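PDB 1UUF: aldehyde reductase YahK from Escherichia coli, which catalyses the NADPH-dependent reduction of a wide range of aldehydes to the corresponding alcohols, as a zinc-containing member of the alcohol dehydrogenase family. Local coordinates for residues D249-H254 with T275-R280; V201-L206 with E232-L237; G107-S112 with G315-T320; R188-G193 with A308-M313; M209-A214 with V221-T226. One frame throughout, in Å; residues are numbered along the deposited sequence.

Contact 1 (D249-H254 with T275-R280)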
# COMPACT_ATOMS: atom_id res chain seq x y z
N ASP A 249 4.28 25.07 5.27
CA ASP A 249 5.15 25.60 4.23
C ASP A 249 6.31 24.65 3.93
O ASP A 249 6.65 24.43 2.77
CB ASP A 249 5.69 26.97 4.63
CG ASP A 249 4.58 28.00 4.80
OD1 ASP A 249 3.87 28.27 3.81
OD2 ASP A 249 4.43 28.53 5.92
N GLU A 250 6.91 24.09 4.98
CA GLU A 250 8.01 23.16 4.79
C GLU A 250 7.53 21.89 4.10
O GLU A 250 8.20 21.36 3.21
CB GLU A 250 8.65 22.82 6.14
CG GLU A 250 9.45 23.98 6.75
CD GLU A 250 10.10 23.61 8.07
OE1 GLU A 250 10.80 22.58 8.12
OE2 GLU A 250 9.92 24.36 9.06
N MET A 251 6.37 21.39 4.50
CA MET A 251 5.81 20.18 3.90
C MET A 251 5.46 20.40 2.42
O MET A 251 5.77 19.56 1.58
CB MET A 251 4.55 19.75 4.66
CG MET A 251 4.82 19.25 6.06
SD MET A 251 5.59 17.62 6.05
CE MET A 251 4.16 16.59 6.14
N ALA A 252 4.83 21.52 2.12
CA ALA A 252 4.42 21.84 0.76
C ALA A 252 5.58 21.86 -0.23
O ALA A 252 5.40 21.57 -1.42
CB ALA A 252 3.70 23.19 0.73
N ALA A 253 6.78 22.18 0.25
CA ALA A 253 7.95 22.23 -0.62
C ALA A 253 8.36 20.86 -1.14
O ALA A 253 9.19 20.76 -2.04
CB ALA A 253 9.11 22.88 0.13
N HIS A 254 7.78 19.80 -0.58
CA HIS A 254 8.12 18.44 -0.98
C HIS A 254 6.95 17.68 -1.59
O HIS A 254 6.97 16.45 -1.67
CB HIS A 254 8.66 17.66 0.22
CG HIS A 254 9.92 18.24 0.79
ND1 HIS A 254 11.17 17.96 0.27
CD2 HIS A 254 10.12 19.11 1.81
CE1 HIS A 254 12.08 18.63 0.95
NE2 HIS A 254 11.48 19.33 1.88
N THR A 275 1.13 11.27 2.63
CA THR A 275 0.73 10.59 1.41
C THR A 275 0.84 11.53 0.22
O THR A 275 1.27 11.13 -0.87
CB THR A 275 -0.72 10.06 1.53
OG1 THR A 275 -0.78 9.09 2.57
CG2 THR A 275 -1.16 9.42 0.22
N THR A 276 0.50 12.80 0.42
CA THR A 276 0.58 13.76 -0.68
C THR A 276 2.02 14.10 -1.06
O THR A 276 2.25 14.72 -2.10
CB THR A 276 -0.15 15.08 -0.33
OG1 THR A 276 0.51 15.72 0.76
CG2 THR A 276 -1.59 14.79 0.05
N LEU A 277 2.98 13.68 -0.24
CA LEU A 277 4.40 13.93 -0.53
C LEU A 277 4.99 12.83 -1.41
O LEU A 277 6.13 12.94 -1.88
CB LEU A 277 5.20 14.01 0.77
CG LEU A 277 4.72 14.96 1.86
CD1 LEU A 277 5.75 14.98 2.99
CD2 LEU A 277 4.53 16.36 1.30
N LEU A 278 4.22 11.77 -1.63
CA LEU A 278 4.68 10.64 -2.45
C LEU A 278 4.49 10.86 -3.95
O LEU A 278 3.48 11.41 -4.37
CB LEU A 278 3.93 9.37 -2.06
CG LEU A 278 4.12 8.81 -0.66
CD1 LEU A 278 3.11 7.68 -0.44
CD2 LEU A 278 5.54 8.30 -0.50
N LYS A 279 5.45 10.40 -4.74
CA LYS A 279 5.36 10.49 -6.19
C LYS A 279 4.35 9.44 -6.62
O LYS A 279 3.91 8.62 -5.81
CB LYS A 279 6.70 10.16 -6.85
CG LYS A 279 7.81 11.15 -6.56
CD LYS A 279 9.16 10.57 -6.96
CE LYS A 279 9.20 10.21 -8.45
NZ LYS A 279 10.54 9.68 -8.82
N ARG A 280 4.00 9.45 -7.90
CA ARG A 280 3.08 8.46 -8.45
C ARG A 280 3.75 7.11 -8.23
O ARG A 280 4.96 6.97 -8.43
CB ARG A 280 2.86 8.72 -9.94
CG ARG A 280 2.00 7.68 -10.65
CD ARG A 280 2.86 6.61 -11.31
NE ARG A 280 3.70 7.17 -12.37
CZ ARG A 280 4.57 6.47 -13.08
NH1 ARG A 280 4.73 5.17 -12.85
NH2 ARG A 280 5.30 7.07 -14.01
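The imidazole of His254 turns its ring away from Leu277 and lies against Glu241 and Val243 of strand 241-244, with ND1 hydrogen-bonded to Lys197 NZ. The flat groups that do meet Leu277 are two backbone carbonyls, those of Met251 and His254. Leu277 CD2 sits 3.4 Å from Met251 O and 3.8 Å from His254 O, so this methyl touches both oxygens. Both have polar partners elsewhere: Met251 O accepts the amide of His254, and His254 O receives the hydroxyl of Ser257. The other branch, CD1, meets the end of the thioether. Met251 runs bent at chi2 (-73°) and chi3 (-92°), which swings its terminal CE to 3.9 Å from Leu277 CD1, with SD at 4.0 Å from the same methyl; the two side chains lie roughly perpendicular where they meet. Replacing Leu277 with alanine would probably open a gap beside Met251 and His254 and leave the Met251 thioether without the methyl it packs on. Leu277 is presented by a type I beta turn from Thr275 to Leu278, closed by Leu278 N to Thr275 O at 3.1 Å, while its backbone bonds to Ser257 and Phe258. With Leu277 also packed on Phe258 and Ile261 of strand 258-263, the contact joins helix 248-252 to the turn after helix 271-275 within a Rossmann-type nucleotide-binding domain.

Contact 2 (V201-L206 with E232-L237)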
# COMPACT_ATOMS: atom_id res chain seq x y z
N VAL A 201 10.38 9.40 8.83
CA VAL A 201 9.58 10.14 9.80
C VAL A 201 9.89 9.65 11.20
O VAL A 201 9.78 8.46 11.49
CB VAL A 201 8.07 9.95 9.53
CG1 VAL A 201 7.27 10.86 10.44
CG2 VAL A 201 7.75 10.24 8.07
N GLY A 202 10.28 10.58 12.07
CA GLY A 202 10.59 10.21 13.44
C GLY A 202 12.09 10.18 13.68
O GLY A 202 12.84 9.65 12.87
N ILE A 203 12.52 10.76 14.80
CA ILE A 203 13.94 10.80 15.13
C ILE A 203 14.21 10.10 16.46
O ILE A 203 14.87 10.65 17.35
CB ILE A 203 14.46 12.26 15.22
CG1 ILE A 203 13.87 13.10 14.09
CG2 ILE A 203 15.98 12.28 15.14
CD1 ILE A 203 14.32 12.69 12.70
N GLY A 204 13.68 8.89 16.61
CA GLY A 204 13.88 8.12 17.82
C GLY A 204 14.81 6.95 17.55
O GLY A 204 15.65 7.02 16.66
N GLY A 205 14.65 5.87 18.31
CA GLY A 205 15.49 4.69 18.12
C GLY A 205 15.45 4.17 16.69
O GLY A 205 16.49 3.93 16.08
N LEU A 206 14.24 3.98 16.17
CA LEU A 206 14.06 3.49 14.81
C LEU A 206 14.45 4.56 13.80
O LEU A 206 15.15 4.29 12.83
CB LEU A 206 12.60 3.09 14.57
CG LEU A 206 12.08 1.83 15.25
CD1 LEU A 206 10.60 1.67 14.97
CD2 LEU A 206 12.85 0.62 14.74
N GLU A 232 18.60 19.93 14.24
CA GLU A 232 20.05 19.78 14.13
C GLU A 232 20.46 18.33 14.32
O GLU A 232 21.38 17.85 13.65
CB GLU A 232 20.76 20.66 15.16
CG GLU A 232 20.75 22.14 14.82
CD GLU A 232 21.41 22.42 13.50
OE1 GLU A 232 22.56 21.96 13.29
OE2 GLU A 232 20.80 23.11 12.66
N ALA A 233 19.79 17.64 15.23
CA ALA A 233 20.09 16.24 15.51
C ALA A 233 19.90 15.38 14.26
O ALA A 233 20.69 14.47 14.00
CB ALA A 233 19.19 15.74 16.64
N ALA A 234 18.84 15.66 13.51
CA ALA A 234 18.54 14.90 12.29
C ALA A 234 19.64 15.13 11.25
O ALA A 234 20.05 14.21 10.56
CB ALA A 234 17.19 15.32 11.72
N LYS A 235 20.10 16.37 11.15
CA LYS A 235 21.17 16.72 10.22
C LYS A 235 22.41 15.91 10.59
O LYS A 235 23.06 15.30 9.73
CB LYS A 235 21.50 18.21 10.32
CG LYS A 235 20.49 19.13 9.68
CD LYS A 235 20.60 19.07 8.17
CE LYS A 235 19.80 20.17 7.52
NZ LYS A 235 19.98 20.16 6.05
N ALA A 236 22.73 15.92 11.88
CA ALA A 236 23.90 15.21 12.40
C ALA A 236 23.87 13.71 12.10
O ALA A 236 24.92 13.09 11.93
CB ALA A 236 24.02 15.44 13.90
N LEU A 237 22.68 13.13 12.03
CA LEU A 237 22.52 11.70 11.76
C LEU A 237 22.76 11.35 10.29
O LEU A 237 22.96 10.18 9.96
CB LEU A 237 21.13 11.23 12.18
CG LEU A 237 20.91 11.03 13.68
CD1 LEU A 237 19.43 11.00 13.99
CD2 LEU A 237 21.59 9.74 14.12
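Ala234 is the first residue along helix 231-237 to touch Ile203, its CB lying 4.0 Å from Ile203 CD1. Ala234 also packs on Ala223 and Val242, so the helix rests here on two strands of the sheet as well as on the turn that carries Ile203. One helical turn further on comes Leu237, whose amide bonds to Ala233 O at 3.1 Å. Its CD1 approaches Ile203 CG2 to 3.9 Å, the two side chains running antiparallel alongside each other. Ile203 can serve both partners because its branches part at CB: CG2 stands opposite the backbone N and goes to Leu237, whereas CG1 lies beside that N (chi1 -42°) and carries CD1 to Ala234. The isoleucine stands between Gly202 and Gly204, in a glycine-rich turn from strand 197-201 to helix 205-216 consistent with the GxGxxG signature of Rossmann folds. Gly202 has a positive phi of 104°, where a CB would collide with the carbonyl oxygen of Val201. Across the pair of segments the chemistry is entirely that of methyl groups, consistent with apolar packing rather than polar bonding between them, while the polar Ile203 O takes its hydrogen bond from Lys230 NZ.

Contact 3 (G107-S112 with G315-T320)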
# COMPACT_ATOMS: atom_id res chain seq x y z
N GLY A 107 18.30 -11.61 17.18
CA GLY A 107 17.28 -10.58 17.08
C GLY A 107 15.97 -10.99 17.72
O GLY A 107 15.95 -11.57 18.81
N CYS A 108 14.87 -10.70 17.03
CA CYS A 108 13.53 -11.01 17.54
C CYS A 108 13.06 -12.44 17.32
O CYS A 108 12.06 -12.86 17.89
CB CYS A 108 12.50 -10.08 16.90
SG CYS A 108 12.78 -8.34 17.20
N ILE A 109 13.80 -13.18 16.49
CA ILE A 109 13.44 -14.56 16.15
C ILE A 109 14.42 -15.60 16.67
O ILE A 109 15.63 -15.46 16.48
CB ILE A 109 13.41 -14.76 14.62
CG1 ILE A 109 12.60 -13.64 13.96
CG2 ILE A 109 12.85 -16.13 14.28
CD1 ILE A 109 12.73 -13.63 12.45
N VAL A 110 13.91 -16.65 17.32
CA VAL A 110 14.78 -17.72 17.80
C VAL A 110 14.42 -19.05 17.13
O VAL A 110 15.16 -20.03 17.26
CB VAL A 110 14.76 -17.89 19.34
CG1 VAL A 110 15.49 -16.71 20.00
CG2 VAL A 110 13.33 -17.99 19.85
N ASP A 111 13.29 -19.09 16.42
CA ASP A 111 12.89 -20.30 15.70
C ASP A 111 11.70 -20.02 14.78
O ASP A 111 11.03 -19.00 14.90
CB ASP A 111 12.52 -21.42 16.69
CG ASP A 111 12.84 -22.81 16.15
OD1 ASP A 111 13.20 -22.93 14.95
OD2 ASP A 111 12.73 -23.79 16.91
N SER A 112 11.46 -20.92 13.83
CA SER A 112 10.33 -20.81 12.92
C SER A 112 10.03 -22.21 12.40
O SER A 112 10.79 -23.15 12.67
CB SER A 112 10.64 -19.84 11.76
OG SER A 112 11.67 -20.31 10.92
N GLY A 315 13.00 -8.30 9.96
CA GLY A 315 13.47 -8.86 8.70
C GLY A 315 13.79 -10.32 8.90
O GLY A 315 13.87 -10.79 10.03
N GLY A 316 13.94 -11.05 7.80
CA GLY A 316 14.27 -12.47 7.89
C GLY A 316 15.72 -12.61 8.32
O GLY A 316 16.44 -11.61 8.39
N ILE A 317 16.16 -13.83 8.59
CA ILE A 317 17.54 -14.00 9.04
C ILE A 317 18.57 -13.65 7.96
O ILE A 317 19.52 -12.91 8.23
CB ILE A 317 17.80 -15.43 9.55
CG1 ILE A 317 16.81 -15.76 10.68
CG2 ILE A 317 19.22 -15.54 10.10
CD1 ILE A 317 16.94 -14.87 11.91
N PRO A 318 18.41 -14.17 6.73
CA PRO A 318 19.38 -13.84 5.69
C PRO A 318 19.62 -12.34 5.53
O PRO A 318 20.76 -11.90 5.40
CB PRO A 318 18.77 -14.46 4.44
CG PRO A 318 18.08 -15.67 4.99
CD PRO A 318 17.42 -15.13 6.24
N GLU A 319 18.55 -11.55 5.54
CA GLU A 319 18.70 -10.11 5.38
C GLU A 319 19.31 -9.47 6.62
O GLU A 319 20.01 -8.46 6.51
CB GLU A 319 17.36 -9.45 5.07
CG GLU A 319 17.49 -7.95 4.81
CD GLU A 319 16.22 -7.34 4.26
OE1 GLU A 319 15.16 -7.54 4.88
OE2 GLU A 319 16.29 -6.66 3.21
N THR A 320 19.03 -10.03 7.79
CA THR A 320 19.60 -9.49 9.02
C THR A 320 21.12 -9.68 8.93
O THR A 320 21.88 -8.82 9.33
CB THR A 320 19.05 -10.22 10.26
OG1 THR A 320 17.62 -10.13 10.26
CG2 THR A 320 19.56 -9.57 11.55
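Where the zinc-bearing GroES-like domain meets the Rossmann-type domain of this alcohol dehydrogenase, Ile109 reaches over to the N-terminal end of helix 317-330. Ile109 CD1 comes 3.9 Å from Gly315 O and 4.4 Å from Ile317 CD1, the second contact joining the terminal methyls of two isoleucines. Ile109 is stretched at chi2 (170°), which pushes CD1 out from its strand toward the helix start. Just past it, Val110 and Asp111 both face Thr131 in a classic beta bulge. Asp111 OD1 receives Ser112 N at 2.9 Å from above the carboxylate plane, in a bent bond (N-H...O 139°), and forms a salt bridge with Lys114. On the far side Gly316 is the N-cap residue. Its carbonyl oxygen is gripped twice by Thr320, from opposite faces of the carbonyl plane: Thr320 OG1 lies 2.7 Å from Gly316 O, and Thr320 N completes the first helical turn at 3.1 Å. Ile317 N is bonded to Glu124 OE1. The side chain of Ile109 is about 9 Å from a zinc ion and about 7 Å from that of Cys127, a ligand of the four-cysteine site, while neighbouring Cys108 touches His82 and Cys178, which bind the catalytic zinc.

Contact 4 (R188-G193 with A308-M313)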
# COMPACT_ATOMS: atom_id res chain seq x y z
N ARG A 188 15.45 -1.63 1.83
CA ARG A 188 15.89 -2.51 0.75
C ARG A 188 14.71 -2.97 -0.10
O ARG A 188 14.79 -2.97 -1.33
CB ARG A 188 16.62 -3.74 1.30
CG ARG A 188 18.02 -3.48 1.84
CD ARG A 188 18.93 -2.85 0.79
NE ARG A 188 20.33 -2.87 1.19
CZ ARG A 188 21.30 -2.18 0.59
NH1 ARG A 188 21.02 -1.40 -0.45
NH2 ARG A 188 22.55 -2.27 1.02
N HIS A 189 13.62 -3.35 0.55
CA HIS A 189 12.45 -3.83 -0.19
C HIS A 189 11.91 -2.79 -1.16
O HIS A 189 11.52 -3.13 -2.29
CB HIS A 189 11.34 -4.26 0.77
CG HIS A 189 10.27 -5.08 0.11
ND1 HIS A 189 8.96 -4.66 0.00
CD2 HIS A 189 10.33 -6.29 -0.49
CE1 HIS A 189 8.26 -5.58 -0.63
NE2 HIS A 189 9.06 -6.58 -0.94
N TRP A 190 11.87 -1.53 -0.74
CA TRP A 190 11.37 -0.48 -1.62
C TRP A 190 12.51 0.23 -2.36
O TRP A 190 12.38 1.36 -2.83
CB TRP A 190 10.49 0.49 -0.83
CG TRP A 190 9.07 -0.05 -0.71
CD1 TRP A 190 8.08 0.04 -1.64
CD2 TRP A 190 8.54 -0.83 0.38
NE1 TRP A 190 6.96 -0.64 -1.21
CE2 TRP A 190 7.21 -1.18 0.03
CE3 TRP A 190 9.05 -1.26 1.61
CZ2 TRP A 190 6.39 -1.94 0.87
CZ3 TRP A 190 8.24 -2.02 2.44
CH2 TRP A 190 6.92 -2.35 2.06
N GLN A 191 13.62 -0.49 -2.45
CA GLN A 191 14.81 -0.09 -3.19
C GLN A 191 15.39 1.30 -2.98
O GLN A 191 15.64 2.02 -3.95
CB GLN A 191 14.55 -0.31 -4.68
CG GLN A 191 13.75 -1.59 -4.95
CD GLN A 191 13.55 -1.87 -6.42
OE1 GLN A 191 12.68 -2.67 -6.79
NE2 GLN A 191 14.35 -1.24 -7.27
N ALA A 192 15.62 1.67 -1.73
CA ALA A 192 16.21 2.97 -1.44
C ALA A 192 17.65 2.94 -1.96
O ALA A 192 18.33 1.93 -1.81
CB ALA A 192 16.22 3.23 0.07
N GLY A 193 18.10 4.03 -2.56
CA GLY A 193 19.45 4.06 -3.08
C GLY A 193 19.72 5.30 -3.90
O GLY A 193 18.89 6.21 -3.91
N ALA A 308 0.53 3.95 -2.20
CA ALA A 308 0.18 2.90 -1.27
C ALA A 308 0.75 3.14 0.12
O ALA A 308 1.75 3.85 0.28
CB ALA A 308 0.69 1.56 -1.80
N ILE A 309 0.08 2.56 1.11
CA ILE A 309 0.54 2.62 2.49
C ILE A 309 0.76 1.15 2.82
O ILE A 309 -0.12 0.32 2.60
CB ILE A 309 -0.53 3.21 3.43
CG1 ILE A 309 -0.89 4.63 2.98
CG2 ILE A 309 -0.01 3.21 4.86
CD1 ILE A 309 0.29 5.57 2.89
N ALA A 310 1.93 0.83 3.34
CA ALA A 310 2.25 -0.54 3.67
C ALA A 310 2.83 -0.64 5.07
O ALA A 310 3.02 0.37 5.75
CB ALA A 310 3.25 -1.11 2.66
N GLY A 311 3.08 -1.87 5.50
CA GLY A 311 3.66 -2.09 6.80
C GLY A 311 4.81 -3.05 6.64
O GLY A 311 4.95 -3.70 5.60
N SER A 312 5.66 -3.15 7.65
CA SER A 312 6.79 -4.07 7.60
C SER A 312 7.29 -4.29 9.02
O SER A 312 7.19 -3.39 9.85
CB SER A 312 7.92 -3.47 6.75
OG SER A 312 9.05 -4.32 6.71
N MET A 313 7.76 -5.49 9.32
CA MET A 313 8.31 -5.73 10.65
C MET A 313 9.62 -6.51 10.55
O MET A 313 9.74 -7.47 9.78
CB MET A 313 7.31 -6.44 11.56
CG MET A 313 6.82 -7.80 11.12
SD MET A 313 5.89 -8.58 12.47
CE MET A 313 6.98 -9.95 12.86
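With chi1 at -83° and chi2 at -82°, Trp190 holds CG beside its own backbone N and extends its indole from the end of helix 176-189 across to Ala310. The six-membered part of the ring makes the touch: Ala310 CB lies 3.7 Å from Trp190 CZ2 and 3.9 Å from Trp190 CH2, approaching obliquely. Gly311 O stands at the ring edge, near its plane, 4.3 Å from Trp190 CH2. Such a wide, flat side chain can bridge backbones that remain far apart, for the CA atoms of Trp190 and Ala310 are 10.5 Å from each other. On the adjacent strand 282-286 the indole packs on Thr283 and Thr285, and it meets the ring of Phe260 with the two planes nearly parallel. Trp190 sits where the helix stops. Gln191 takes a positive phi of 49° as the C-prime residue of a Schellman motif, in which Gln191 N bonds to Arg188 O at 3.0 Å and Ala192 N to Leu187 O. The strand met by the indole is the last of the parallel sheet within the chain, and Ala308, Ile309 and Ala310 pair antiparallel with a strand of the second subunit. The helix end thus packs on the strand through which the two Rossmann sheets join across the dimer interface, as in other dimeric zinc-containing alcohol dehydrogenases.

Contact 5 (M209-A214 with V221-T226)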
# COMPACT_ATOMS: atom_id res chain seq x y z
N MET A 209 18.17 5.09 13.07
CA MET A 209 18.75 4.02 12.27
C MET A 209 18.29 4.16 10.82
O MET A 209 19.04 3.88 9.89
CB MET A 209 18.35 2.64 12.79
CG MET A 209 19.10 2.19 14.03
SD MET A 209 20.90 2.42 13.93
CE MET A 209 21.29 1.73 12.33
N GLY A 210 17.04 4.59 10.64
CA GLY A 210 16.52 4.76 9.29
C GLY A 210 17.31 5.81 8.53
O GLY A 210 17.60 5.66 7.34
N ILE A 211 17.65 6.89 9.22
CA ILE A 211 18.42 7.96 8.59
C ILE A 211 19.83 7.47 8.27
O ILE A 211 20.32 7.64 7.15
CB ILE A 211 18.49 9.20 9.51
CG1 ILE A 211 17.07 9.75 9.72
CG2 ILE A 211 19.39 10.26 8.91
CD1 ILE A 211 16.98 10.87 10.73
N LYS A 212 20.49 6.87 9.26
CA LYS A 212 21.84 6.35 9.06
C LYS A 212 21.91 5.39 7.88
O LYS A 212 22.79 5.48 7.02
CB LYS A 212 22.31 5.60 10.31
CG LYS A 212 22.74 6.45 11.48
CD LYS A 212 22.97 5.55 12.70
CE LYS A 212 23.57 6.29 13.88
NZ LYS A 212 25.06 6.38 13.77
N LEU A 213 20.97 4.45 7.85
CA LEU A 213 20.96 3.44 6.79
C LEU A 213 20.56 3.97 5.42
O LEU A 213 21.18 3.62 4.42
CB LEU A 213 20.05 2.28 7.20
CG LEU A 213 20.51 1.53 8.46
CD1 LEU A 213 19.45 0.51 8.85
CD2 LEU A 213 21.84 0.85 8.20
N ALA A 214 19.53 4.81 5.37
CA ALA A 214 19.10 5.37 4.09
C ALA A 214 20.24 6.19 3.50
O ALA A 214 20.46 6.19 2.29
CB ALA A 214 17.86 6.25 4.28
N VAL A 221 18.18 11.72 1.57
CA VAL A 221 17.32 11.56 2.74
C VAL A 221 16.74 12.82 3.36
O VAL A 221 17.45 13.77 3.65
CB VAL A 221 18.10 10.81 3.84
CG1 VAL A 221 17.20 10.55 5.05
CG2 VAL A 221 18.64 9.50 3.28
N VAL A 222 15.42 12.80 3.57
CA VAL A 222 14.73 13.91 4.20
C VAL A 222 14.14 13.38 5.51
O VAL A 222 13.35 12.44 5.49
CB VAL A 222 13.58 14.46 3.33
CG1 VAL A 222 12.90 15.62 4.05
CG2 VAL A 222 14.12 14.91 1.99
N ALA A 223 14.55 13.97 6.63
CA ALA A 223 14.04 13.55 7.92
C ALA A 223 12.90 14.46 8.33
O ALA A 223 12.97 15.67 8.10
CB ALA A 223 15.15 13.59 8.97
N PHE A 224 11.87 13.89 8.94
CA PHE A 224 10.72 14.65 9.39
C PHE A 224 10.60 14.59 10.91
O PHE A 224 10.65 13.51 11.51
CB PHE A 224 9.42 14.11 8.78
CG PHE A 224 9.34 14.25 7.29
CD1 PHE A 224 9.98 13.35 6.45
CD2 PHE A 224 8.63 15.30 6.73
CE1 PHE A 224 9.90 13.49 5.06
CE2 PHE A 224 8.54 15.45 5.34
CZ PHE A 224 9.18 14.54 4.51
N THR A 225 10.43 15.75 11.53
CA THR A 225 10.29 15.83 12.98
C THR A 225 9.08 16.71 13.28
O THR A 225 8.63 17.45 12.41
CB THR A 225 11.52 16.46 13.64
OG1 THR A 225 11.37 16.42 15.07
CG2 THR A 225 11.67 17.91 13.20
N THR A 226 8.56 16.64 14.50
CA THR A 226 7.41 17.45 14.88
C THR A 226 7.82 18.63 15.75
O THR A 226 6.98 19.40 16.21
CB THR A 226 6.36 16.62 15.64
OG1 THR A 226 6.98 15.95 16.74
CG2 THR A 226 5.73 15.58 14.72
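Helix 209-214 and strand 221-225 run almost exactly antiparallel, their axes at 172° and 9.1 Å apart at closest approach. The chain has just turned back between them, and the nearest CA atoms, those of Ala214 and Val221, are 6.6 Å from each other. The tightest touch is at this end: Ala214 CB is 3.5 Å from Val221 CG2, closer than carbons usually pack, and Val221 CG2 also lies 3.7 Å from Ala214 C. Val221 meets the helix with this branch because CG1 stands opposite the backbone N (chi1 -177°), placing CG2 beside that N. A residue as small as Ala214 probably helps the two elements approach here. Helix and strand are the second and third elements of a beta-alpha-beta crossover, strand 197-201, helix 205-216 and strand 220-225, the unit from which Rossmann folds are built. One turn back along the helix, Ile211 spans the wider part of the interface. Its CD1 reaches 3.7 Å from Ala223 CB, and its CG2 stays at 4.4 Å from Val221 CG1. Extension at chi2 (174°) carries CD1 that far along the strand. Val221 and Ala223 both point to the helix, as alternate residues of a strand should, whereas Val222 points away and packs on Glu241 and Val243. On another side of the helix Met209 and Leu213 pack against helix 176-189, and Lys212 forms a salt bridge with Asp335.

Contacts 2 and 5 are practically one site, their centres 6 Å apart: Ile203 CD1 lies 3.8 Å from Ile211 CD1, and Gly202 N probably bonds to Phe224 O at 3.0 Å. Phe224 also ties contact 5 to contact 1, its CE2 being 3.7 Å from both Leu277 CD1 and Met251 SD. Contact 1 in turn meets contact 4, with Thr275 OG1 3.7 Å from Ile309 CD1. Contact 3, about 34 Å from contact 1 between centres, stands nearest the metals; it touches contact 4 where Glu319 OE2 packs 3.5 Å from Arg188 CB. Contacts 1, 2, 4 and 5 lie in the Rossmann-type domain, contact 4 at the subunit interface; contact 3 joins it to the GroES-like domain.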